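Local coordinates for protein YCAC GENE product (Escherichia coli, PDB 1YAC) that is an octameric hydrolase of the isochorismatase-like family whose substrate specificity its three-layer alpha-beta-alpha fold alone does not show, at the interface of chains A and B. Numbering follows the deposited sequence. Chains: chain A/B, YCAC GENE product.

The interface of chains A and B. Residues chain A 150, 153-154, 157; chain B 156, 160, 162.
A:Asp153 reaches across the interface to B:Ser156 and lies over the side chain of B:Leu162. Its CG is anti to the backbone N (chi1 -174°), which points the carboxylate away from its own helix and at chain B. From the base outward, CB passes B:Leu162 CD1 in a loose contact. CG packs more closely on the same methyl, with A:Asp153 CG 3.8 Å from B:Leu162 CD1; the two side chains cross obliquely. At the tip, A:Asp153 OD1 accepts a hydrogen bond from the hydroxyl OG of B:Ser156 at 2.7 Å, through its syn lone pair. A:Asp153 OD2 lies 3.0 Å from B:Ser156 OG, a weak second bond, so OG sits nearer OD1 than OD2.

A water also binds A:Asp153 OD1, at 2.6 Å. This water meets the side-chain carbonyl OE1 of A:Gln157 at 3.1 Å. It is 2.9 Å from the backbone N of B:Leu162, in a nearly straight bond (179° at H). One water thus ties two side chains of chain A to the short strand 161-163 of chain B.

The extended side chain of A:Gln157 also bonds directly. The amide A:Gln157 NE2 donates to the backbone O of B:Ala160 at 3.2 Å. The acceptor lies in the plane of the amide, but the donor sits above the carbonyl plane of B:Ala160. The two ends of the amide are therefore used differently, which should fix its flip.

An alanine in place of A:Asp153 would probably leave the B:Ser156 hydroxyl and the water without their carboxylate partner, and uncover the B:Leu162 methyl.

The chain A residues lie on helix 145-158. They face the end of the same helix in chain B, the following loop and strand 161-163. Equivalent segments thus meet through different residues, in one contact within the octamer.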
loop_
_atom_site.group_PDB
_atom_site.type_symbol
_atom_site.label_atom_id
_atom_site.label_comp_id
_atom_site.label_asym_id
_atom_site.label_seq_id
_atom_site.Cartn_x
_atom_site.Cartn_y
_atom_site.Cartn_z
ATOM N N SER A 150 -11.582 -7.203 -11.792
ATOM C CA SER A 150 -12.244 -8.341 -12.425
ATOM C C SER A 150 -13.217 -7.804 -13.485
ATOM O O SER A 150 -13.269 -8.303 -14.620
ATOM C CB SER A 150 -12.974 -9.183 -11.372
ATOM O OG SER A 150 -12.030 -9.887 -10.557
ATOM N N ASP A 153 -11.340 -6.367 -16.543
ATOM C CA ASP A 153 -10.934 -7.464 -17.406
ATOM C C ASP A 153 -12.105 -7.932 -18.265
ATOM O O ASP A 153 -11.991 -8.060 -19.494
ATOM C CB ASP A 153 -10.408 -8.633 -16.570
ATOM C CG ASP A 153 -9.831 -9.746 -17.442
ATOM O OD1 ASP A 153 -10.600 -10.618 -17.883
ATOM O OD2 ASP A 153 -8.613 -9.730 -17.709
ATOM N N ARG A 154 -13.248 -8.128 -17.620
ATOM C CA ARG A 154 -14.447 -8.594 -18.313
ATOM C C ARG A 154 -14.929 -7.614 -19.392
ATOM O O ARG A 154 -15.260 -8.024 -20.507
ATOM C CB ARG A 154 -15.567 -8.885 -17.308
ATOM C CG ARG A 154 -16.674 -9.770 -17.892
ATOM C CD ARG A 154 -17.798 -10.022 -16.900
ATOM N NE ARG A 154 -18.728 -11.017 -17.432
ATOM C CZ ARG A 154 -19.980 -11.172 -17.019
ATOM N NH1 ARG A 154 -20.468 -10.395 -16.059
ATOM N NH2 ARG A 154 -20.748 -12.097 -17.579
ATOM N N GLN A 157 -12.234 -7.361 -22.282
ATOM C CA GLN A 157 -12.294 -8.637 -22.999
ATOM C C GLN A 157 -13.405 -8.552 -24.064
ATOM O O GLN A 157 -13.235 -9.009 -25.200
ATOM C CB GLN A 157 -12.575 -9.751 -21.954
ATOM C CG GLN A 157 -12.709 -11.210 -22.433
ATOM C CD GLN A 157 -12.892 -12.230 -21.260
ATOM O OE1 GLN A 157 -13.892 -12.195 -20.526
ATOM N NE2 GLN A 157 -11.935 -13.156 -21.118
ATOM N N SER B 156 -8.053 -15.554 -18.068
ATOM C CA SER B 156 -8.681 -14.596 -18.974
ATOM C C SER B 156 -8.236 -14.850 -20.424
ATOM O O SER B 156 -9.053 -14.832 -21.344
ATOM C CB SER B 156 -8.317 -13.168 -18.555
ATOM O OG SER B 156 -9.019 -12.222 -19.341
ATOM N N ALA B 160 -11.836 -17.399 -19.823
ATOM C CA ALA B 160 -12.638 -17.425 -18.596
ATOM C C ALA B 160 -13.141 -16.018 -18.296
ATOM O O ALA B 160 -12.450 -15.035 -18.576
ATOM C CB ALA B 160 -11.804 -17.922 -17.432
ATOM N N LEU B 162 -13.929 -13.352 -15.569
ATOM C CA LEU B 162 -13.582 -13.090 -14.180
ATOM C C LEU B 162 -14.719 -12.317 -13.548
ATOM O O LEU B 162 -15.100 -11.259 -14.038
ATOM C CB LEU B 162 -12.276 -12.285 -14.090
ATOM C CG LEU B 162 -11.044 -12.878 -14.784
ATOM C CD1 LEU B 162 -9.849 -12.025 -14.427
ATOM C CD2 LEU B 162 -10.807 -14.332 -14.384
HETATM O O HOH W 1 -13.097 -11.473 -17.668
#